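Long-range contacts in penicillin-binding protein A (Mycobacterium tuberculosis, PDB 3UN7), which binds penicillin and, as a D,D-transpeptidase, probably cross-links the peptidoglycan of the cell wall: residues 394-399 / 439-444; 409-414 / 430-435. All coordinates share one frame; numbering follows the deposited sequence.

Interaction 1 (394-399 / 439-444); sequences SKTGTA and SATGGA
Thr441 and Thr396 meet hydroxyl to hydroxyl, and their first torsions explain how. In Thr441, OG1 stands between the backbone N and the carbonyl carbon (chi1 59°), which turns it to the strand; Thr396 OG1, off any staggered position (chi1 103°), meets it from the strand. The side chains cross at about a right angle, and Thr441 OG1 donates to Thr396 OG1 at 2.5 Å, so short that the exact length and strength of this hydrogen bond are doubtful. Thr441 OG1 has a second role: it accepts from Gly443 N at 3.3 Å, closing an ST turn that ties the hydroxyl to its own loop. Thr441 CG2 lies 3.4 Å from Thr396 O. Two residues earlier, Ser439 OG accepts from Gly442 N at 2.8 Å, an ST motif. Without a side chain, Gly443 brings its CA within 3.6 Å of Gly397 O, a CA-H...O contact. Next to it the CG2 branch of Thr398 faces the loop around Gly442, modelled too close to the Gly442 carbonyl for its details to be trusted. Lys395, Thr396 and Gly397 form the KTG motif of penicillin-binding proteins, whose strand borders the active site; Lys395 NZ bonds to Ser252 OG. Strand 393-399 is an outermost strand of the five-stranded sheet, with strand 411-418 beside it and Ser394 OG bonded to Glu378 of helix 364-379. The loop that carries Thr441 and the two glycines runs from strand 425-431 to helix 446-458.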
ATOM      1  N   SER A 394     -10.292  10.673   4.774  1.00 31.50           N
ATOM      2  CA  SER A 394      -9.465   9.643   5.370  1.00 31.65           C
ATOM      3  C   SER A 394     -10.248   8.655   6.219  1.00 32.14           C
ATOM      4  O   SER A 394     -11.424   8.862   6.514  1.00 32.86           O
ATOM      5  CB  SER A 394      -8.379  10.301   6.231  1.00 32.07           C
ATOM      6  OG  SER A 394      -8.938  10.794   7.444  1.00 31.96           O
ATOM      7  N   LYS A 395      -9.568   7.579   6.614  1.00 32.95           N
ATOM      8  CA  LYS A 395     -10.035   6.698   7.673  1.00 33.71           C
ATOM      9  C   LYS A 395      -8.806   6.240   8.464  1.00 34.43           C
ATOM     10  O   LYS A 395      -7.894   5.646   7.888  1.00 33.15           O
ATOM     11  CB  LYS A 395     -10.782   5.489   7.101  1.00 33.49           C
ATOM     12  CG  LYS A 395     -11.463   4.620   8.178  1.00 34.85           C
ATOM     13  CD  LYS A 395     -12.722   5.312   8.711  1.00 37.09           C
ATOM     14  CE  LYS A 395     -13.365   4.560   9.874  1.00 38.41           C
ATOM     15  NZ  LYS A 395     -12.498   4.551  11.079  1.00 41.60           N
ATOM     16  N   THR A 396      -8.779   6.518   9.771  1.00 35.20           N
ATOM     17  CA  THR A 396      -7.679   6.026  10.610  1.00 36.50           C
ATOM     18  C   THR A 396      -8.191   4.952  11.548  1.00 37.47           C
ATOM     19  O   THR A 396      -9.298   5.055  12.091  1.00 39.19           O
ATOM     20  CB  THR A 396      -6.895   7.149  11.379  1.00 37.02           C
ATOM     21  OG1 THR A 396      -7.273   7.184  12.753  1.00 41.73           O
ATOM     22  CG2 THR A 396      -7.100   8.499  10.779  1.00 34.88           C
ATOM     23  N   GLY A 397      -7.416   3.886  11.714  1.00 37.73           N
ATOM     24  CA  GLY A 397      -7.840   2.838  12.635  1.00 37.37           C
ATOM     25  C   GLY A 397      -6.700   1.991  13.152  1.00 37.42           C
ATOM     26  O   GLY A 397      -5.529   2.227  12.831  1.00 36.52           O
ATOM     27  N   THR A 398      -7.058   1.019  13.976  1.00 36.89           N
ATOM     28  CA  THR A 398      -6.113   0.054  14.495  1.00 37.50           C
ATOM     29  C   THR A 398      -6.567  -1.318  14.054  1.00 37.29           C
ATOM     30  O   THR A 398      -7.711  -1.493  13.639  1.00 36.15           O
ATOM     31  CB  THR A 398      -6.063   0.049  16.035  1.00 38.37           C
ATOM     32  OG1 THR A 398      -7.335  -0.351  16.538  1.00 38.57           O
ATOM     33  CG2 THR A 398      -5.745   1.411  16.570  1.00 39.03           C
ATOM     34  N   ALA A 399      -5.652  -2.277  14.156  1.00 37.68           N
ATOM     35  CA  ALA A 399      -5.904  -3.654  13.774  1.00 38.38           C
ATOM     36  C   ALA A 399      -5.155  -4.593  14.710  1.00 39.26           C
ATOM     37  O   ALA A 399      -3.924  -4.581  14.745  1.00 38.86           O
ATOM     38  CB  ALA A 399      -5.467  -3.883  12.333  1.00 37.54           C
ATOM     39  N   SER A 439      -5.697   8.282  21.677  1.00 48.28           N
ATOM     40  CA  SER A 439      -6.297   9.046  20.580  1.00 48.12           C
ATOM     41  C   SER A 439      -7.711   8.559  20.267  1.00 48.28           C
ATOM     42  O   SER A 439      -8.103   7.483  20.708  1.00 47.87           O
ATOM     43  CB  SER A 439      -5.415   8.975  19.331  1.00 47.34           C
ATOM     44  OG  SER A 439      -5.577   7.742  18.646  1.00 46.43           O
ATOM     45  N   ALA A 440      -8.465   9.345  19.494  1.00 48.75           N
ATOM     46  CA  ALA A 440      -9.851   8.990  19.130  1.00 48.63           C
ATOM     47  C   ALA A 440     -10.044   7.589  18.525  1.00 48.18           C
ATOM     48  O   ALA A 440     -11.000   6.897  18.878  1.00 48.11           O
ATOM     49  CB  ALA A 440     -10.459  10.057  18.221  1.00 48.92           C
ATOM     50  N   THR A 441      -9.147   7.162  17.633  1.00 47.84           N
ATOM     51  CA  THR A 441      -9.243   5.809  17.049  1.00 47.44           C
ATOM     52  C   THR A 441      -8.159   4.853  17.527  1.00 47.38           C
ATOM     53  O   THR A 441      -8.319   3.620  17.445  1.00 47.53           O
ATOM     54  CB  THR A 441      -9.181   5.812  15.510  1.00 47.02           C
ATOM     55  OG1 THR A 441      -7.949   6.409  15.084  1.00 47.23           O
ATOM     56  CG2 THR A 441     -10.378   6.559  14.910  1.00 47.11           C
ATOM     57  N   GLY A 442      -7.057   5.417  18.009  1.00 46.90           N
ATOM     58  CA  GLY A 442      -5.918   4.616  18.413  1.00 46.32           C
ATOM     59  C   GLY A 442      -4.951   4.353  17.273  1.00 45.02           C
ATOM     60  O   GLY A 442      -4.000   3.582  17.433  1.00 45.12           O
ATOM     61  N   GLY A 443      -5.186   4.990  16.127  1.00 43.67           N
ATOM     62  CA  GLY A 443      -4.319   4.831  14.963  1.00 42.09           C
ATOM     63  C   GLY A 443      -3.586   6.106  14.621  1.00 41.70           C
ATOM     64  O   GLY A 443      -3.033   6.239  13.534  1.00 41.31           O
ATOM     65  N   ALA A 444      -3.550   7.029  15.573  1.00 41.77           N
ATOM     66  CA  ALA A 444      -3.067   8.393  15.341  1.00 41.51           C
ATOM     67  C   ALA A 444      -1.646   8.540  14.810  1.00 40.92           C
ATOM     68  O   ALA A 444      -1.386   9.464  14.056  1.00 41.14           O
ATOM     69  CB  ALA A 444      -3.249   9.245  16.591  1.00 42.50           C
TER

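Interaction 2 (409-414 / 430-435); sequences PPHAWY and LVENGA
Val431 O is gripped by two backbone donors that reach it from opposite faces of its carbonyl plane: Ala412 N across the contact at 2.9 Å and Gly434 N from its own segment at 3.1 Å. The first bond belongs to the sheet, the second closes the type II turn from Val431 to Gly434. Ala412 O returns the pairing by accepting from Val431 N at 2.8 Å. Beyond the turn, Ala435 N donates to Pro410 O, and the Pro410 and Ala435 CB atoms pack against each other. The turn is also held from the side. His411 CG lies beside its own backbone N (chi1 -58°). The ring's ND1 accepts from Asn433 N at 3.2 Å, with the donor almost in the ring plane and the bond fairly straight (164° at the hydrogen). As acceptor, ND1 would be the unprotonated nitrogen. The antiparallel hydrogen-bonded pair Ala412 and Val431 and the non-hydrogen-bonded pair Trp413 and Leu430 next to it belong to the beta hairpin of strands 411-418 and 425-431 in the transpeptidase domain; the turn follows its second strand. On the Trp413 and Leu430 side of the sheet, Leu430 CD1 sits over one face of the indole, 3.7 Å from the centroid of the five-membered ring, in a CH-pi contact, while Leu430 CB lies against the six-membered ring near CZ3. The indole is tethered as well, NE1 bonding to Pro190 O. Glu432 OE2 forms a salt bridge with Arg183 and a hydrogen bond with Tyr189 OH, and the His411 ring stacks on His401.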
ATOM      1  N   PRO A 409       0.443  -4.989  20.905  1.00 48.89           N
ATOM      2  CA  PRO A 409       0.069  -3.667  20.402  1.00 47.07           C
ATOM      3  C   PRO A 409      -0.488  -3.810  18.987  1.00 44.29           C
ATOM      4  O   PRO A 409       0.169  -4.400  18.130  1.00 44.18           O
ATOM      5  CB  PRO A 409       1.405  -2.904  20.367  1.00 46.90           C
ATOM      6  CG  PRO A 409       2.291  -3.614  21.310  1.00 48.72           C
ATOM      7  CD  PRO A 409       1.867  -5.049  21.298  1.00 49.75           C
ATOM      8  N   PRO A 410      -1.719  -3.344  18.761  1.00 42.52           N
ATOM      9  CA  PRO A 410      -2.319  -3.408  17.430  1.00 40.17           C
ATOM     10  C   PRO A 410      -1.580  -2.559  16.397  1.00 38.23           C
ATOM     11  O   PRO A 410      -0.811  -1.675  16.763  1.00 37.79           O
ATOM     12  CB  PRO A 410      -3.727  -2.856  17.670  1.00 40.15           C
ATOM     13  CG  PRO A 410      -3.981  -3.110  19.126  1.00 41.97           C
ATOM     14  CD  PRO A 410      -2.669  -2.816  19.755  1.00 42.96           C
ATOM     15  N   HIS A 411      -1.811  -2.850  15.117  1.00 36.07           N
ATOM     16  CA  HIS A 411      -1.287  -2.047  14.018  1.00 34.55           C
ATOM     17  C   HIS A 411      -2.037  -0.726  13.919  1.00 33.99           C
ATOM     18  O   HIS A 411      -3.182  -0.634  14.349  1.00 34.04           O
ATOM     19  CB  HIS A 411      -1.452  -2.791  12.694  1.00 33.68           C
ATOM     20  CG  HIS A 411      -0.772  -4.125  12.650  1.00 35.03           C
ATOM     21  ND1 HIS A 411       0.474  -4.345  13.196  1.00 36.21           N
ATOM     22  CD2 HIS A 411      -1.155  -5.304  12.100  1.00 35.21           C
ATOM     23  CE1 HIS A 411       0.819  -5.607  13.001  1.00 37.72           C
ATOM     24  NE2 HIS A 411      -0.151  -6.209  12.335  1.00 34.47           N
ATOM     25  N   ALA A 412      -1.409   0.286  13.325  1.00 32.97           N
ATOM     26  CA  ALA A 412      -2.075   1.567  13.110  1.00 31.97           C
ATOM     27  C   ALA A 412      -2.105   1.807  11.618  1.00 31.39           C
ATOM     28  O   ALA A 412      -1.066   1.741  10.965  1.00 30.82           O
ATOM     29  CB  ALA A 412      -1.329   2.678  13.804  1.00 32.38           C
ATOM     30  N   TRP A 413      -3.299   2.073  11.098  1.00 29.98           N
ATOM     31  CA  TRP A 413      -3.522   2.303   9.685  1.00 29.92           C
ATOM     32  C   TRP A 413      -4.047   3.713   9.473  1.00 29.72           C
ATOM     33  O   TRP A 413      -4.799   4.232  10.302  1.00 29.93           O
ATOM     34  CB  TRP A 413      -4.619   1.385   9.171  1.00 29.59           C
ATOM     35  CG  TRP A 413      -4.287  -0.045   8.855  1.00 29.79           C
ATOM     36  CD1 TRP A 413      -4.518  -1.131   9.651  1.00 30.40           C
ATOM     37  CD2 TRP A 413      -3.774  -0.557   7.611  1.00 29.49           C
ATOM     38  NE1 TRP A 413      -4.140  -2.288   8.999  1.00 30.47           N
ATOM     39  CE2 TRP A 413      -3.698  -1.963   7.738  1.00 29.30           C
ATOM     40  CE3 TRP A 413      -3.361   0.042   6.409  1.00 29.72           C
ATOM     41  CZ2 TRP A 413      -3.211  -2.790   6.709  1.00 30.82           C
ATOM     42  CZ3 TRP A 413      -2.874  -0.787   5.368  1.00 30.10           C
ATOM     43  CH2 TRP A 413      -2.809  -2.184   5.531  1.00 29.55           C
ATOM     44  N   TYR A 414      -3.690   4.296   8.331  1.00 29.21           N
ATOM     45  CA  TYR A 414      -4.326   5.513   7.828  1.00 28.91           C
ATOM     46  C   TYR A 414      -4.485   5.314   6.334  1.00 28.94           C
ATOM     47  O   TYR A 414      -3.519   5.012   5.650  1.00 29.16           O
ATOM     48  CB  TYR A 414      -3.426   6.712   8.082  1.00 29.66           C
ATOM     49  CG  TYR A 414      -3.948   8.083   7.662  1.00 29.67           C
ATOM     50  CD1 TYR A 414      -4.919   8.751   8.416  1.00 29.61           C
ATOM     51  CD2 TYR A 414      -3.411   8.738   6.551  1.00 30.11           C
ATOM     52  CE1 TYR A 414      -5.356  10.029   8.059  1.00 29.26           C
ATOM     53  CE2 TYR A 414      -3.831   9.995   6.183  1.00 29.06           C
ATOM     54  CZ  TYR A 414      -4.811  10.630   6.925  1.00 30.65           C
ATOM     55  OH  TYR A 414      -5.199  11.880   6.538  1.00 32.91           O
ATOM     56  N   LEU A 430       0.657   1.860   6.855  1.00 27.71           N
ATOM     57  CA  LEU A 430       0.570   0.864   7.909  1.00 28.72           C
ATOM     58  C   LEU A 430       1.783   0.986   8.826  1.00 29.53           C
ATOM     59  O   LEU A 430       2.928   0.875   8.363  1.00 29.43           O
ATOM     60  CB  LEU A 430       0.469  -0.555   7.334  1.00 28.33           C
ATOM     61  CG  LEU A 430       0.721  -1.598   8.430  1.00 30.31           C
ATOM     62  CD1 LEU A 430      -0.544  -1.897   9.243  1.00 28.37           C
ATOM     63  CD2 LEU A 430       1.307  -2.825   7.799  1.00 31.40           C
ATOM     64  N   VAL A 431       1.528   1.243  10.118  1.00 30.15           N
ATOM     65  CA  VAL A 431       2.566   1.219  11.133  1.00 30.58           C
ATOM     66  C   VAL A 431       2.336  -0.011  11.995  1.00 31.68           C
ATOM     67  O   VAL A 431       1.376  -0.063  12.781  1.00 31.46           O
ATOM     68  CB  VAL A 431       2.553   2.477  12.052  1.00 31.36           C
ATOM     69  CG1 VAL A 431       3.631   2.351  13.101  1.00 31.41           C
ATOM     70  CG2 VAL A 431       2.753   3.758  11.232  1.00 29.76           C
ATOM     71  N   GLU A 432       3.200  -1.007  11.827  1.00 31.71           N
ATOM     72  CA  GLU A 432       3.104  -2.239  12.605  1.00 32.95           C
ATOM     73  C   GLU A 432       3.316  -1.946  14.096  1.00 34.36           C
ATOM     74  O   GLU A 432       4.270  -1.258  14.477  1.00 34.30           O
ATOM     75  CB  GLU A 432       4.120  -3.267  12.103  1.00 33.05           C
ATOM     76  CG  GLU A 432       3.851  -3.723  10.673  1.00 33.16           C
ATOM     77  CD  GLU A 432       4.632  -4.962  10.286  1.00 34.08           C
ATOM     78  OE1 GLU A 432       4.784  -5.873  11.127  1.00 37.20           O
ATOM     79  OE2 GLU A 432       5.075  -5.030   9.122  1.00 33.91           O
ATOM     80  N   ASN A 433       2.405  -2.464  14.917  1.00 35.41           N
ATOM     81  CA  ASN A 433       2.415  -2.261  16.371  1.00 36.87           C
ATOM     82  C   ASN A 433       2.369  -0.781  16.771  1.00 37.14           C
ATOM     83  O   ASN A 433       2.810  -0.414  17.851  1.00 37.68           O
ATOM     84  CB  ASN A 433       3.612  -2.978  17.014  1.00 38.15           C
ATOM     85  CG  ASN A 433       3.472  -4.500  16.978  1.00 40.56           C
ATOM     86  OD1 ASN A 433       3.186  -5.074  15.938  1.00 43.33           O
ATOM     87  ND2 ASN A 433       3.669  -5.152  18.121  1.00 44.35           N
ATOM     88  N   GLY A 434       1.824   0.051  15.893  1.00 36.46           N
ATOM     89  CA  GLY A 434       1.870   1.502  16.057  1.00 37.23           C
ATOM     90  C   GLY A 434       0.654   2.055  16.785  1.00 38.70           C
ATOM     91  O   GLY A 434       0.566   3.270  17.020  1.00 37.84           O
ATOM     92  N   ALA A 435      -0.278   1.168  17.137  1.00 39.37           N
ATOM     93  CA  ALA A 435      -1.504   1.581  17.812  1.00 41.69           C
ATOM     94  C   ALA A 435      -1.305   2.335  19.128  1.00 43.67           C
ATOM     95  O   ALA A 435      -0.425   2.028  19.935  1.00 44.60           O
ATOM     96  CB  ALA A 435      -2.457   0.416  18.014  1.00 41.63           C
TER

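Interaction 2 is nested along the chain inside the loop that interaction 1 closes, and the two centres are 9 Å apart. Strands 393-399 and 411-418, neighbours in one sheet, join them: Gly397 O lies 2.8 Å from Trp413 N, and Ala399 O is also 2.8 Å from His411 N, both probable hydrogen bonds. Tyr414 further packs on Thr396. Ser193, the probable acyl-ester nucleophile, is nearer to interaction 1: its side chain is about 4 Å from Gly397 and about 7 Å from the Trp413 side chain. Thr398 also shares a backbone hydrogen bond with Ser193. Strand 411-418 of the hairpin lies alongside the strand of Thr398 in the sheet.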